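Alpha-L-arabinosidase (Xanthomonas axonopodis pv. citri, PDB 6D25) probably hydrolyses arabinofuranosyl side groups from arabinoxylans, coping with internal di-substitutions, as a trimeric family GH51 arabinofuranosidase. Local coordinates at residues A[210-216]-A[247-252]; A[219-223]-A[255-260]; A[316-322]-A[364-370]. One frame throughout, in Å; residues are numbered along the deposited sequence.

How the contacts relate
Contact 1 and the start of contact 2 are levels of one helix pair, 212-224 against 246-256; contact 2 continues into the 3-10 segment 257-259 and Met-260. Their centres lie 11 Å apart, and they touch at several points, among them CB of Ala-216 against CB of Glu-255, 3.9 Å apart. Contact 3 pairs strands 319-325 and 366-371, its centre 16 Å from that of contact 2, which it touches through SD of Met-260 and CG1 of Val-318, 3.8 Å apart. In a (beta/alpha)8 barrel, the catalytic fold of family GH51, the active site is expected at the C-terminal strand ends, whereas contact 3 begins at the N-terminal ends, and contact 1 lies between outer helices.

Contact 1: A[210-216]-A[247-252]; sequences MRVEYAA and HWTEVM
Val-212 is a knob set among His-247, Trp-248, Val-251 and Met-252, and this is where the contact is tightest. Helices 212-216 and 247-252, neighbouring outer helices of the (beta/alpha)8 barrel, run at 36° to each other with their axes 9.1 Å apart. CG2 of Val-212 stands over the indole of Trp-248, 3.6 Å from the centroid of the five-membered ring, a CH-pi geometry. The methine is close too, CB of Val-212 lying 3.4 Å from CE3 of Trp-248. The other methyl, CG1, lies between the backbone N and the carbonyl carbon (chi1 63°), which turns it to CB of Val-251 at 3.6 Å. At its far end the indole meets O of Met-210 edge-on, CZ3 to O being 3.3 Å, and CB of Ala-215 touches CH2. The bent chain of Met-252 brings SD to 3.7 Å from CA of Ala-216. The indole N-H is bonded to O of Pro-239, which also fixes the buried ring.

On the solvent side, exposed His-247 reaches Glu-213 through one hydrogen bond, NE2 to OE2, of 2.9 Å and 150° at the hydrogen. The oxygen lies in the imidazole plane and is met on its syn side, somewhat out of the carboxylate plane. OE1 of Glu-213 makes a long salt bridge, by charge alone, to NH1 of Arg-211, whose stronger partner is Asp-217 of the second subunit. Since NE2 is the donor, the carboxylate would be expected to stabilise a proton there, while Val-212 and Trp-248 supply a largely apolar grip.

Contact 2: A[219-223]-A[255-260]; sequences FRRYQ and EASKFM
Arg-220 and Ala-256 mark the nearest backbone approach, their CA atoms 6.5 Å apart, where helix 219-223 faces a segment that passes into a 3-10 turn at 257-259. The ring of Phe-219 points its edge at Ala-256 and at the end of the turn: CD2 meets CB of Ala-256 at 3.9 Å, and CZ comes 3.5 Å from O of Phe-259. A chi1 of 169° sends the ring across to them, and CG of Gln-223 lies over the rim of one face.

Gln-223 is held on two sides. Its NE2 donates to O of Arg-220 at 3.2 Å, in the carbonyl plane and on a lone pair, with 147° at the hydrogen. Its OE1 accepts from a water, 3.0 Å away, that also donates to O of Phe-259 at 2.9 Å. These bonds fix the rotation of the amide, which meets the Phe-259 ring obliquely, the two planes 34° apart.

Arg-220 runs along the other flank. Its CG touches CB of Ala-256, and CE2 of Phe-259 lies over one face of the guanidinium. NH1 is 3.0 Å from O of Glu-255, and it forms a long salt bridge of 3.8 Å to OE1 of Glu-255, guanidinium and carboxylate being nearly coplanar. NE of Arg-220 is bonded to O of Asn-209 of the third subunit, so this flank also borders the trimer interface. Inward, Phe-219, from the first helix, and Met-260, just past the second, both rest on Ala-238 of strand 235-238, which links these consecutive outer helices of the (beta/alpha)8 barrel.

Contact 3: A[316-322]-A[364-370]; sequences KKVALVV and ERVRMAN
Arg-365 lays its side chain along Leu-320, Val-318 and Lys-316, the run leading into strand 319-325. From CB the chain sets out with CG anti to the backbone N (chi1 175°), and CG meets CB of Leu-320 at 3.8 Å. Bends at chi2 and chi3 carry CD to O of Val-318; NE passes near CG of Lys-316, and CA of Lys-316 lies over the rim of one guanidinium face, nearest NH1 and CZ. At the tip NH1 gives O of Val-318 a hydrogen bond of 2.7 Å, with 146° at the hydrogen, and NH2 packs on CG of Lys-316. Asp-313 and Asp-310 add salt bridges to NH1 and NH2, which would be expected to offset the buried charge.

NH2 of Arg-367 donates to O of Lys-316 across the contact at 2.8 Å and to O of Glu-364 in its own segment, while NH1 makes weak bonds to O of Lys-316 and O of Lys-317.

The strands run parallel, 17° apart. N of Leu-320 bonds to O of Arg-365, N of Val-322 to O of Met-368 and N of Asn-370 to O of Val-322, each at 2.9 Å. Leu-320 pairs with Val-366 but Val-321 with Met-368, so Arg-367 is the extra residue of a beta bulge; its N reaches O of Leu-320 at 3.3 Å, and N of Met-368 is buried without a partner in the model. Leu-320, Val-322, Val-366 and Ala-369 share one face, where Val-366 meets helix 285-312. On the other, Val-321 and Met-368 both meet Tyr-151 of strand 149-154. A helix on one face and a strand across the interior suit the seventh and eighth strands of a (beta/alpha)8 barrel, which these are by sheet order.

Contact 1: A[210-216]-A[247-252]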
# COMPACT_ATOMS: atom_id res chain seq x y z
N MET A 210 -1.15 7.70 -9.77
CA MET A 210 -2.36 7.01 -9.34
C MET A 210 -3.57 7.43 -10.17
O MET A 210 -3.78 8.63 -10.39
CB MET A 210 -2.63 7.30 -7.87
CG MET A 210 -1.52 6.87 -6.94
SD MET A 210 -2.05 7.09 -5.20
CE MET A 210 -0.50 6.82 -4.33
N ARG A 211 -4.40 6.49 -10.55
CA ARG A 211 -5.78 6.78 -10.93
C ARG A 211 -6.53 7.31 -9.70
O ARG A 211 -6.24 6.89 -8.57
CB ARG A 211 -6.56 5.53 -11.31
CG ARG A 211 -6.00 4.63 -12.38
CD ARG A 211 -6.93 3.44 -12.62
NE ARG A 211 -7.12 2.54 -11.50
CZ ARG A 211 -8.31 2.09 -11.06
NH1 ARG A 211 -9.45 2.43 -11.64
NH2 ARG A 211 -8.37 1.33 -9.99
N VAL A 212 -7.50 8.20 -9.93
CA VAL A 212 -8.22 8.79 -8.79
C VAL A 212 -8.93 7.70 -7.98
O VAL A 212 -8.97 7.84 -6.76
CB VAL A 212 -9.19 9.89 -9.22
CG1 VAL A 212 -10.31 9.39 -10.11
CG2 VAL A 212 -9.72 10.64 -8.02
N GLU A 213 -9.43 6.66 -8.60
CA GLU A 213 -10.14 5.60 -7.86
C GLU A 213 -9.21 4.98 -6.80
O GLU A 213 -9.62 4.71 -5.64
CB GLU A 213 -10.70 4.54 -8.79
CG GLU A 213 -11.80 5.02 -9.73
CD GLU A 213 -11.39 5.82 -10.97
OE1 GLU A 213 -10.17 6.01 -11.23
OE2 GLU A 213 -12.33 6.31 -11.68
N TYR A 214 -7.94 4.84 -7.14
CA TYR A 214 -6.93 4.28 -6.24
C TYR A 214 -6.51 5.33 -5.21
O TYR A 214 -6.42 5.04 -4.01
CB TYR A 214 -5.74 3.74 -7.05
CG TYR A 214 -4.63 3.13 -6.23
CD1 TYR A 214 -4.88 2.10 -5.33
CD2 TYR A 214 -3.33 3.55 -6.38
CE1 TYR A 214 -3.86 1.54 -4.56
CE2 TYR A 214 -2.29 2.97 -5.66
CZ TYR A 214 -2.56 1.96 -4.74
OH TYR A 214 -1.54 1.37 -4.05
N ALA A 215 -6.27 6.55 -5.66
CA ALA A 215 -5.89 7.63 -4.78
C ALA A 215 -6.94 7.87 -3.69
O ALA A 215 -6.58 8.23 -2.59
CB ALA A 215 -5.65 8.90 -5.56
N ALA A 216 -8.23 7.72 -4.03
CA ALA A 216 -9.28 7.97 -3.04
C ALA A 216 -9.18 6.91 -1.93
O ALA A 216 -9.30 7.24 -0.72
CB ALA A 216 -10.64 7.95 -3.70
N HIS A 247 -12.82 14.73 -13.54
CA HIS A 247 -13.07 13.37 -13.08
C HIS A 247 -12.38 13.15 -11.72
O HIS A 247 -12.95 12.48 -10.85
CB HIS A 247 -12.62 12.36 -14.13
CG HIS A 247 -12.83 10.95 -13.68
ND1 HIS A 247 -14.09 10.39 -13.54
CD2 HIS A 247 -11.94 9.99 -13.32
CE1 HIS A 247 -13.93 9.11 -13.19
NE2 HIS A 247 -12.63 8.84 -13.03
N TRP A 248 -11.21 13.70 -11.52
CA TRP A 248 -10.51 13.56 -10.26
C TRP A 248 -11.33 14.16 -9.12
O TRP A 248 -11.57 13.51 -8.08
CB TRP A 248 -9.14 14.22 -10.35
CG TRP A 248 -8.28 13.94 -9.15
CD1 TRP A 248 -8.42 14.44 -7.89
CD2 TRP A 248 -7.24 12.96 -9.09
NE1 TRP A 248 -7.48 13.87 -7.07
CE2 TRP A 248 -6.76 12.95 -7.77
CE3 TRP A 248 -6.68 12.08 -10.02
CZ2 TRP A 248 -5.72 12.11 -7.36
CZ3 TRP A 248 -5.67 11.24 -9.62
CH2 TRP A 248 -5.19 11.28 -8.32
N THR A 249 -11.81 15.40 -9.31
CA THR A 249 -12.62 16.04 -8.28
C THR A 249 -13.89 15.23 -7.99
O THR A 249 -14.25 15.06 -6.85
CB THR A 249 -13.02 17.46 -8.72
OG1 THR A 249 -11.81 18.15 -9.02
CG2 THR A 249 -13.78 18.21 -7.66
N GLU A 250 -14.58 14.79 -9.04
CA GLU A 250 -15.80 14.03 -8.91
C GLU A 250 -15.56 12.79 -8.01
O GLU A 250 -16.34 12.53 -7.09
CB GLU A 250 -16.29 13.62 -10.30
CG GLU A 250 -17.43 12.65 -10.29
CD GLU A 250 -18.78 13.27 -10.02
OE1 GLU A 250 -18.96 14.46 -10.32
OE2 GLU A 250 -19.66 12.52 -9.53
N VAL A 251 -14.52 12.01 -8.30
CA VAL A 251 -14.32 10.77 -7.56
C VAL A 251 -13.83 11.08 -6.15
O VAL A 251 -14.30 10.45 -5.21
CB VAL A 251 -13.37 9.81 -8.31
CG1 VAL A 251 -13.03 8.60 -7.46
CG2 VAL A 251 -14.00 9.39 -9.63
N MET A 252 -12.88 11.99 -5.98
CA MET A 252 -12.38 12.25 -4.64
C MET A 252 -13.54 12.73 -3.75
O MET A 252 -13.63 12.32 -2.58
CB MET A 252 -11.29 13.32 -4.58
CG MET A 252 -9.99 12.89 -5.13
SD MET A 252 -9.15 11.51 -4.23
CE MET A 252 -9.38 12.02 -2.55

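Contact 2: A[219-223]-A[255-260]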
# COMPACT_ATOMS: atom_id res chain seq x y z
N PHE A 219 -5.99 7.74 0.12
CA PHE A 219 -6.27 8.91 0.96
C PHE A 219 -7.12 8.49 2.18
O PHE A 219 -6.77 8.83 3.31
CB PHE A 219 -6.96 10.05 0.18
CG PHE A 219 -7.47 11.11 1.11
CD1 PHE A 219 -6.61 11.96 1.78
CD2 PHE A 219 -8.82 11.17 1.42
CE1 PHE A 219 -7.10 12.87 2.71
CE2 PHE A 219 -9.31 12.09 2.34
CZ PHE A 219 -8.43 12.91 3.01
N ARG A 220 -8.22 7.80 1.93
CA ARG A 220 -9.09 7.37 3.03
C ARG A 220 -8.30 6.60 4.10
O ARG A 220 -8.51 6.80 5.32
CB ARG A 220 -10.25 6.53 2.49
CG ARG A 220 -11.32 7.39 1.81
CD ARG A 220 -12.33 6.59 1.06
NE ARG A 220 -13.06 5.65 1.91
CZ ARG A 220 -14.22 5.13 1.62
NH1 ARG A 220 -14.83 5.44 0.46
NH2 ARG A 220 -14.71 4.21 2.46
N ARG A 221 -7.42 5.70 3.67
CA ARG A 221 -6.62 4.90 4.57
C ARG A 221 -5.60 5.77 5.30
O ARG A 221 -5.52 5.73 6.55
CB ARG A 221 -5.89 3.79 3.81
CG ARG A 221 -4.94 2.93 4.64
CD ARG A 221 -4.36 1.88 3.74
NE ARG A 221 -3.52 0.92 4.44
CZ ARG A 221 -2.89 -0.09 3.85
NH1 ARG A 221 -2.89 -0.22 2.52
NH2 ARG A 221 -2.24 -0.96 4.62
N TYR A 222 -4.79 6.54 4.58
CA TYR A 222 -3.69 7.24 5.22
C TYR A 222 -4.21 8.35 6.16
O TYR A 222 -3.61 8.60 7.24
CB TYR A 222 -2.73 7.84 4.20
CG TYR A 222 -1.70 6.88 3.65
CD1 TYR A 222 -2.08 5.79 2.89
CD2 TYR A 222 -0.35 7.02 3.96
CE1 TYR A 222 -1.14 4.89 2.42
CE2 TYR A 222 0.59 6.13 3.49
CZ TYR A 222 0.20 5.06 2.72
OH TYR A 222 1.13 4.15 2.23
N GLN A 223 -5.31 9.00 5.80
CA GLN A 223 -5.83 10.09 6.64
C GLN A 223 -6.30 9.52 7.99
O GLN A 223 -6.24 10.24 8.98
CB GLN A 223 -6.93 10.91 5.96
CG GLN A 223 -8.25 10.19 5.77
CD GLN A 223 -9.12 10.11 7.01
OE1 GLN A 223 -9.11 11.04 7.81
NE2 GLN A 223 -9.85 9.01 7.16
N GLU A 255 -16.15 9.84 -3.13
CA GLU A 255 -15.65 8.73 -2.36
C GLU A 255 -15.15 9.18 -0.98
O GLU A 255 -15.12 8.35 -0.07
CB GLU A 255 -14.51 7.98 -3.05
CG GLU A 255 -14.93 7.28 -4.30
CD GLU A 255 -16.06 6.25 -4.10
OE1 GLU A 255 -16.06 5.57 -3.10
OE2 GLU A 255 -16.90 6.12 -4.97
N ALA A 256 -14.74 10.42 -0.80
CA ALA A 256 -13.96 10.76 0.41
C ALA A 256 -14.32 12.12 1.02
O ALA A 256 -13.60 12.54 1.96
CB ALA A 256 -12.48 10.71 0.09
N SER A 257 -15.36 12.83 0.55
CA SER A 257 -15.61 14.19 1.05
C SER A 257 -15.77 14.22 2.58
O SER A 257 -15.41 15.24 3.21
CB SER A 257 -16.81 14.84 0.38
OG SER A 257 -17.99 14.12 0.67
N LYS A 258 -16.29 13.16 3.19
CA LYS A 258 -16.51 13.18 4.66
C LYS A 258 -15.19 13.09 5.43
O LYS A 258 -15.22 13.33 6.60
CB LYS A 258 -17.44 12.05 5.08
CG LYS A 258 -18.86 12.39 4.61
CD LYS A 258 -19.88 11.32 4.77
CE LYS A 258 -21.06 11.56 3.83
NZ LYS A 258 -22.09 10.51 4.02
N PHE A 259 -14.07 12.77 4.77
CA PHE A 259 -12.82 12.58 5.49
C PHE A 259 -11.82 13.71 5.24
O PHE A 259 -10.65 13.55 5.61
CB PHE A 259 -12.18 11.25 5.10
CG PHE A 259 -13.05 10.08 5.43
CD1 PHE A 259 -13.27 9.73 6.77
CD2 PHE A 259 -13.71 9.39 4.44
CE1 PHE A 259 -14.11 8.66 7.08
CE2 PHE A 259 -14.52 8.30 4.76
CZ PHE A 259 -14.74 7.96 6.08
N MET A 260 -12.23 14.81 4.59
CA MET A 260 -11.29 15.86 4.28
C MET A 260 -11.83 17.19 4.79
O MET A 260 -13.02 17.38 4.87
CB MET A 260 -11.03 15.92 2.77
CG MET A 260 -12.29 16.06 1.94
SD MET A 260 -11.99 16.23 0.18
CE MET A 260 -11.89 14.52 -0.36
O HOH W 1 -11.05 13.21 8.45

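Contact 3: A[316-322]-A[364-370]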
# COMPACT_ATOMS: atom_id res chain seq x y z
N LYS A 316 -20.49 23.38 1.68
CA LYS A 316 -19.16 23.94 1.52
C LYS A 316 -18.30 23.74 2.77
O LYS A 316 -17.44 24.59 3.10
CB LYS A 316 -19.19 25.42 1.11
CG LYS A 316 -20.12 25.75 -0.04
CD LYS A 316 -19.90 27.18 -0.55
CE LYS A 316 -20.98 27.61 -1.51
NZ LYS A 316 -22.22 27.89 -0.74
N LYS A 317 -18.43 22.60 3.42
CA LYS A 317 -17.56 22.31 4.53
C LYS A 317 -16.12 22.07 4.06
O LYS A 317 -15.18 22.39 4.79
CB LYS A 317 -18.06 21.08 5.31
CG LYS A 317 -19.47 21.20 5.82
CD LYS A 317 -19.71 20.84 7.29
CE LYS A 317 -21.06 21.35 7.74
NZ LYS A 317 -22.16 20.55 7.13
N VAL A 318 -15.95 21.51 2.88
CA VAL A 318 -14.61 21.23 2.36
C VAL A 318 -14.12 22.46 1.59
O VAL A 318 -14.73 22.87 0.58
CB VAL A 318 -14.61 20.00 1.44
CG1 VAL A 318 -13.24 19.71 0.87
CG2 VAL A 318 -15.20 18.76 2.14
N ALA A 319 -13.00 23.02 2.03
CA ALA A 319 -12.37 24.12 1.30
C ALA A 319 -11.77 23.61 -0.01
O ALA A 319 -11.18 22.52 -0.06
CB ALA A 319 -11.27 24.74 2.14
N LEU A 320 -11.84 24.44 -1.04
CA LEU A 320 -10.99 24.25 -2.20
C LEU A 320 -9.70 25.02 -1.92
O LEU A 320 -9.71 26.20 -1.53
CB LEU A 320 -11.70 24.75 -3.45
CG LEU A 320 -10.99 24.56 -4.79
CD1 LEU A 320 -10.62 23.09 -5.03
CD2 LEU A 320 -11.91 25.04 -5.88
N VAL A 321 -8.59 24.30 -2.03
CA VAL A 321 -7.29 24.76 -1.61
C VAL A 321 -6.42 24.85 -2.88
O VAL A 321 -6.09 23.82 -3.47
CB VAL A 321 -6.69 23.79 -0.58
CG1 VAL A 321 -5.28 24.15 -0.21
CG2 VAL A 321 -7.57 23.70 0.67
N VAL A 322 -6.08 26.05 -3.32
CA VAL A 322 -5.33 26.15 -4.55
C VAL A 322 -3.86 26.10 -4.15
O VAL A 322 -3.24 27.16 -4.06
CB VAL A 322 -5.66 27.43 -5.34
CG1 VAL A 322 -4.90 27.51 -6.68
CG2 VAL A 322 -7.15 27.52 -5.59
N GLU A 364 -16.27 31.94 -0.63
CA GLU A 364 -17.00 30.96 0.22
C GLU A 364 -16.39 29.55 0.09
O GLU A 364 -16.36 28.81 1.09
CB GLU A 364 -18.51 30.90 -0.02
CG GLU A 364 -18.93 31.06 -1.45
CD GLU A 364 -18.80 32.50 -1.98
OE1 GLU A 364 -17.93 32.72 -2.93
OE2 GLU A 364 -19.53 33.41 -1.40
N ARG A 365 -15.85 29.23 -1.07
CA ARG A 365 -15.33 27.86 -1.29
C ARG A 365 -13.81 27.86 -1.25
O ARG A 365 -13.21 26.96 -0.67
CB ARG A 365 -15.86 27.32 -2.61
CG ARG A 365 -15.29 25.95 -2.99
CD ARG A 365 -15.72 24.78 -2.12
NE ARG A 365 -17.08 24.36 -2.41
CZ ARG A 365 -17.66 23.30 -1.84
NH1 ARG A 365 -16.97 22.59 -0.95
NH2 ARG A 365 -18.91 22.96 -2.18
N VAL A 366 -13.18 28.82 -1.94
CA VAL A 366 -11.73 28.87 -2.00
C VAL A 366 -11.22 29.61 -0.76
O VAL A 366 -11.38 30.86 -0.67
CB VAL A 366 -11.23 29.54 -3.29
CG1 VAL A 366 -9.71 29.54 -3.34
CG2 VAL A 366 -11.78 28.85 -4.53
N ARG A 367 -10.64 28.85 0.16
CA ARG A 367 -10.31 29.43 1.47
C ARG A 367 -8.82 29.27 1.79
O ARG A 367 -8.39 29.71 2.86
CB ARG A 367 -11.17 28.77 2.55
CG ARG A 367 -12.66 28.97 2.33
CD ARG A 367 -13.56 28.67 3.49
NE ARG A 367 -13.59 27.31 3.91
CZ ARG A 367 -14.55 26.42 3.65
NH1 ARG A 367 -14.47 25.25 4.26
NH2 ARG A 367 -15.53 26.68 2.81
N MET A 368 -8.05 28.70 0.88
CA MET A 368 -6.59 28.63 1.00
C MET A 368 -5.99 28.62 -0.42
O MET A 368 -6.57 28.07 -1.34
CB MET A 368 -6.13 27.34 1.69
CG MET A 368 -6.71 27.15 3.09
SD MET A 368 -6.12 25.58 3.85
CE MET A 368 -4.39 26.02 4.06
N ALA A 369 -4.82 29.22 -0.56
CA ALA A 369 -4.02 29.16 -1.77
C ALA A 369 -2.56 29.35 -1.42
O ALA A 369 -2.24 29.96 -0.40
CB ALA A 369 -4.48 30.19 -2.80
N ASN A 370 -1.70 28.77 -2.21
CA ASN A 370 -0.25 28.84 -2.00
C ASN A 370 0.44 29.03 -3.35
O ASN A 370 0.38 28.16 -4.25
CB ASN A 370 0.33 27.63 -1.29
CG ASN A 370 -0.33 27.32 0.04
OD1 ASN A 370 -1.43 26.79 0.06
ND2 ASN A 370 0.34 27.65 1.14